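Local structure of mandelate racemase/muconate lactonizing enzyme, C-terminal domain protein (Paracoccus denitrificans, 4DWD) at residues Gly120-Ile132 against Ala340-Ala352. The protein belongs to the enolase superfamily, binds magnesium and may act as a hydro-lyase, as relatives in the mandelate racemase/muconate lactonizing enzyme group do. Residues are numbered along the deposited sequence; the frame is centred on the assembly and turned at random.
Sequences GAWRTRLPCYSSI and AEPVDGHFALGDA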
loop_
_atom_site.group_PDB
_atom_site.type_symbol
_atom_site.label_atom_id
_atom_site.label_comp_id
_atom_site.label_asym_id
_atom_site.label_seq_id
_atom_site.Cartn_x
_atom_site.Cartn_y
_atom_site.Cartn_z
ATOM N N GLY B 120 3.816 -21.613 34.306
ATOM C CA GLY B 120 2.976 -22.809 34.283
ATOM C C GLY B 120 2.899 -23.486 32.924
ATOM O O GLY B 120 3.112 -22.861 31.878
ATOM N N ALA B 121 2.574 -24.775 32.957
ATOM C CA ALA B 121 2.388 -25.571 31.755
ATOM C C ALA B 121 0.911 -25.806 31.473
ATOM O O ALA B 121 0.139 -26.122 32.384
ATOM C CB ALA B 121 3.102 -26.901 31.905
ATOM N N TRP B 122 0.526 -25.647 30.209
ATOM C CA TRP B 122 -0.807 -26.042 29.734
ATOM C C TRP B 122 -0.908 -27.531 29.627
ATOM O O TRP B 122 -1.996 -28.096 29.668
ATOM C CB TRP B 122 -1.082 -25.465 28.356
ATOM C CG TRP B 122 -1.263 -23.981 28.390
ATOM C CD1 TRP B 122 -0.288 -23.006 28.200
ATOM C CD2 TRP B 122 -2.506 -23.247 28.636
ATOM N NE1 TRP B 122 -0.825 -21.756 28.314
ATOM C CE2 TRP B 122 -2.156 -21.828 28.583
ATOM C CE3 TRP B 122 -3.831 -23.612 28.882
ATOM C CZ2 TRP B 122 -3.104 -20.829 28.769
ATOM C CZ3 TRP B 122 -4.779 -22.591 29.078
ATOM C CH2 TRP B 122 -4.420 -21.231 29.012
ATOM N N ARG B 123 0.239 -28.170 29.436
ATOM C CA ARG B 123 0.327 -29.601 29.188
ATOM C C ARG B 123 1.716 -30.060 29.592
ATOM O O ARG B 123 2.696 -29.333 29.409
ATOM C CB ARG B 123 0.113 -29.895 27.696
ATOM C CG ARG B 123 1.227 -29.323 26.817
ATOM C CD ARG B 123 0.876 -29.220 25.344
ATOM N NE ARG B 123 -0.223 -28.287 25.101
ATOM C CZ ARG B 123 -0.103 -26.966 25.020
ATOM N NH1 ARG B 123 1.086 -26.370 25.163
ATOM N NH2 ARG B 123 -1.191 -26.234 24.786
ATOM N N THR B 124 1.812 -31.268 30.135
ATOM C CA THR B 124 3.123 -31.866 30.382
ATOM C C THR B 124 3.315 -33.141 29.555
ATOM O O THR B 124 4.352 -33.799 29.645
ATOM C CB THR B 124 3.381 -32.137 31.879
ATOM O OG1 THR B 124 2.348 -32.981 32.396
ATOM C CG2 THR B 124 3.436 -30.832 32.666
ATOM N N ARG B 125 2.312 -33.480 28.752
ATOM C CA ARG B 125 2.482 -34.489 27.712
ATOM C C ARG B 125 2.330 -33.811 26.363
ATOM O O ARG B 125 1.265 -33.298 26.027
ATOM C CB ARG B 125 1.475 -35.620 27.873
ATOM C CG ARG B 125 1.805 -36.533 29.029
ATOM C CD ARG B 125 0.880 -37.726 29.030
ATOM N NE ARG B 125 1.022 -38.519 30.245
ATOM C CZ ARG B 125 0.393 -39.667 30.462
ATOM N NH1 ARG B 125 -0.417 -40.164 29.553
ATOM N NH2 ARG B 125 0.583 -40.320 31.589
ATOM N N LEU B 126 3.413 -33.775 25.600
ATOM C CA LEU B 126 3.420 -32.990 24.372
ATOM C C LEU B 126 3.477 -33.913 23.169
ATOM O O LEU B 126 4.383 -34.735 23.076
ATOM C CB LEU B 126 4.602 -32.017 24.358
ATOM C CG LEU B 126 4.639 -30.911 25.417
ATOM C CD1 LEU B 126 5.231 -31.408 26.729
ATOM C CD2 LEU B 126 5.416 -29.695 24.914
ATOM N N PRO B 127 2.507 -33.789 22.246
ATOM C CA PRO B 127 2.566 -34.642 21.054
ATOM C C PRO B 127 3.811 -34.368 20.216
ATOM O O PRO B 127 4.299 -33.234 20.187
ATOM C CB PRO B 127 1.302 -34.261 20.277
ATOM C CG PRO B 127 0.943 -32.902 20.774
ATOM C CD PRO B 127 1.358 -32.870 22.215
ATOM N N CYS B 128 4.315 -35.401 19.548
ATOM C CA CYS B 128 5.465 -35.240 18.657
ATOM C C CYS B 128 5.074 -35.375 17.179
ATOM O O CYS B 128 4.016 -35.925 16.856
ATOM C CB CYS B 128 6.571 -36.247 19.004
ATOM S SG CYS B 128 6.299 -37.939 18.414
ATOM N N TYR B 129 5.911 -34.846 16.288
ATOM C CA TYR B 129 5.828 -35.211 14.871
ATOM C C TYR B 129 7.153 -35.792 14.411
ATOM O O TYR B 129 8.218 -35.304 14.801
ATOM C CB TYR B 129 5.344 -34.041 13.989
ATOM C CG TYR B 129 6.311 -32.916 13.637
ATOM C CD1 TYR B 129 7.229 -33.058 12.598
ATOM C CD2 TYR B 129 6.254 -31.677 14.298
ATOM C CE1 TYR B 129 8.077 -32.018 12.238
ATOM C CE2 TYR B 129 7.104 -30.629 13.945
ATOM C CZ TYR B 129 8.011 -30.811 12.915
ATOM O OH TYR B 129 8.856 -29.799 12.540
ATOM N N SER B 130 7.089 -36.857 13.615
ATOM C CA SER B 130 8.289 -37.475 13.068
ATOM C C SER B 130 8.783 -36.621 11.915
ATOM O O SER B 130 8.083 -36.466 10.900
ATOM C CB SER B 130 7.998 -38.893 12.568
ATOM O OG SER B 130 7.575 -39.736 13.622
ATOM N N SER B 131 9.979 -36.066 12.085
ATOM C CA SER B 131 10.584 -35.184 11.101
ATOM C C SER B 131 11.671 -35.987 10.390
ATOM O O SER B 131 12.693 -36.316 10.992
ATOM C CB SER B 131 11.155 -33.965 11.810
ATOM O OG SER B 131 11.605 -33.004 10.882
ATOM N N ILE B 132 11.419 -36.306 9.121
ATOM C CA ILE B 132 12.197 -37.284 8.357
ATOM C C ILE B 132 12.919 -36.603 7.202
ATOM O O ILE B 132 12.286 -36.150 6.236
ATOM C CB ILE B 132 11.265 -38.387 7.830
ATOM C CG1 ILE B 132 10.458 -38.956 9.010
ATOM C CG2 ILE B 132 12.052 -39.431 7.041
ATOM C CD1 ILE B 132 9.342 -39.893 8.638
ATOM N N ALA B 340 15.478 -37.164 24.303
ATOM C CA ALA B 340 14.165 -37.277 23.670
ATOM C C ALA B 340 13.838 -38.710 23.257
ATOM O O ALA B 340 14.612 -39.359 22.557
ATOM C CB ALA B 340 14.101 -36.367 22.452
ATOM N N GLU B 341 12.676 -39.184 23.689
ATOM C CA GLU B 341 12.221 -40.546 23.382
ATOM C C GLU B 341 10.718 -40.578 23.601
ATOM O O GLU B 341 10.256 -40.553 24.744
ATOM C CB GLU B 341 12.933 -41.563 24.275
ATOM C CG GLU B 341 12.569 -43.024 24.050
ATOM C CD GLU B 341 13.471 -43.955 24.842
ATOM O OE1 GLU B 341 14.547 -43.505 25.300
ATOM O OE2 GLU B 341 13.109 -45.136 25.016
ATOM N N PRO B 342 9.942 -40.612 22.506
ATOM C CA PRO B 342 8.493 -40.522 22.676
ATOM C C PRO B 342 7.902 -41.785 23.315
ATOM O O PRO B 342 8.437 -42.878 23.131
ATOM C CB PRO B 342 7.985 -40.359 21.240
ATOM C CG PRO B 342 9.024 -41.011 20.392
ATOM C CD PRO B 342 10.335 -40.812 21.095
ATOM N N VAL B 343 6.825 -41.608 24.076
ATOM C CA VAL B 343 6.061 -42.707 24.663
ATOM C C VAL B 343 4.610 -42.476 24.259
ATOM O O VAL B 343 4.055 -41.407 24.526
ATOM C CB VAL B 343 6.192 -42.716 26.202
ATOM C CG1 VAL B 343 5.269 -43.757 26.825
ATOM C CG2 VAL B 343 7.634 -42.969 26.619
ATOM N N ASP B 344 4.008 -43.458 23.584
ATOM C CA ASP B 344 2.635 -43.328 23.082
ATOM C C ASP B 344 2.459 -42.049 22.265
ATOM O O ASP B 344 1.423 -41.375 22.354
ATOM C CB ASP B 344 1.611 -43.381 24.234
ATOM C CG ASP B 344 1.636 -44.703 24.990
ATOM O OD1 ASP B 344 2.081 -45.724 24.421
ATOM O OD2 ASP B 344 1.202 -44.719 26.161
ATOM N N GLY B 345 3.498 -41.717 21.493
ATOM C CA GLY B 345 3.488 -40.567 20.587
ATOM C C GLY B 345 3.668 -39.206 21.240
ATOM O O GLY B 345 3.467 -38.180 20.583
ATOM N N HIS B 346 4.049 -39.190 22.518
ATOM C CA HIS B 346 4.180 -37.951 23.294
ATOM C C HIS B 346 5.489 -37.860 24.030
ATOM O O HIS B 346 6.107 -38.879 24.338
ATOM C CB HIS B 346 3.047 -37.848 24.316
ATOM C CG HIS B 346 1.683 -37.626 23.705
ATOM N ND1 HIS B 346 0.987 -38.611 23.105
ATOM C CD2 HIS B 346 0.884 -36.484 23.642
ATOM C CE1 HIS B 346 -0.188 -38.124 22.665
ATOM N NE2 HIS B 346 -0.253 -36.825 22.997
ATOM N N PHE B 347 5.897 -36.634 24.349
ATOM C CA PHE B 347 7.032 -36.386 25.248
ATOM C C PHE B 347 6.481 -36.080 26.629
ATOM O O PHE B 347 5.629 -35.199 26.780
ATOM C CB PHE B 347 7.856 -35.197 24.758
ATOM C CG PHE B 347 8.510 -35.425 23.427
ATOM C CD1 PHE B 347 9.475 -36.415 23.278
ATOM C CD2 PHE B 347 8.173 -34.640 22.324
ATOM C CE1 PHE B 347 10.080 -36.640 22.048
ATOM C CE2 PHE B 347 8.789 -34.845 21.092
ATOM C CZ PHE B 347 9.744 -35.849 20.953
ATOM N N ALA B 348 6.960 -36.813 27.629
ATOM C CA ALA B 348 6.560 -36.570 29.016
ATOM C C ALA B 348 7.527 -35.606 29.685
ATOM O O ALA B 348 8.697 -35.940 29.909
ATOM C CB ALA B 348 6.488 -37.886 29.790
ATOM N N LEU B 349 7.033 -34.413 30.000
ATOM C CA LEU B 349 7.834 -33.403 30.688
ATOM C C LEU B 349 7.723 -33.588 32.203
ATOM O O LEU B 349 6.639 -33.488 32.767
ATOM C CB LEU B 349 7.365 -32.002 30.275
ATOM C CG LEU B 349 8.047 -30.768 30.873
ATOM C CD1 LEU B 349 9.549 -30.812 30.661
ATOM C CD2 LEU B 349 7.451 -29.542 30.216
ATOM N N GLY B 350 8.855 -33.876 32.839
ATOM C CA GLY B 350 8.908 -34.114 34.281
ATOM C C GLY B 350 9.106 -32.842 35.084
ATOM O O GLY B 350 9.241 -31.755 34.517
ATOM N N ASP B 351 9.146 -32.978 36.408
ATOM C CA ASP B 351 9.177 -31.807 37.294
ATOM C C ASP B 351 10.523 -31.542 38.001
ATOM O O ASP B 351 10.574 -30.786 38.978
ATOM C CB ASP B 351 8.012 -31.858 38.306
ATOM C CG ASP B 351 8.121 -33.023 39.294
ATOM O OD1 ASP B 351 9.091 -33.806 39.233
ATOM O OD2 ASP B 351 7.224 -33.147 40.156
ATOM N N ALA B 352 11.606 -32.138 37.506
ATOM C CA ALA B 352 12.943 -31.886 38.065
ATOM C C ALA B 352 13.318 -30.412 37.912
ATOM O O ALA B 352 12.939 -29.771 36.920
ATOM C CB ALA B 352 13.988 -32.770 37.400
#
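An added antiparallel strand at the first strand of an enolase-superfamily barrel brings Leu126 against Phe347 and Cys128 against Gly345, a worked example of a barrel strand whose start pairs antiparallel before parallel strand 158-162 takes over. Strands 125-132 and 346-348 run at 144° to each other. Leu126 and Phe347 form a hydrogen-bonded pair: Leu126 N reaches Phe347 O at 2.9 Å, and Phe347 N returns to Leu126 O at 2.7 Å, both bonds nearly straight. The pairing continues past either end of the short strand, with Leu349 N 2.8 Å from Thr124 O and Cys128 N 3.1 Å from Gly345 O. Gly345 belongs to a type I' turn, Val343 to His346, that leads the chain into the strand.

On the face carrying Pro127, the His346 imidazole lies against the proline, its CD2 3.4 Å from Pro127 N. ND1 bonds Asp344 O, 2.9 Å away and almost in the ring plane. On the face of Leu126 and Phe347, Cys128 CB meets Phe347 CE2 at 3.4 Å; with chi1 at 78°, SG is swung between its own N and carbonyl carbon, near Pro342 CB. Leu126 CD1 touches Leu349 CB at 4.2 Å.

Strand 323-325 continues the sheet beside 125-132, its Val323 touching both Leu126 and Phe347, while helix 304-314 covers Leu349 with His311 and Ser314 and sets His306 edge-to-face with Phe347.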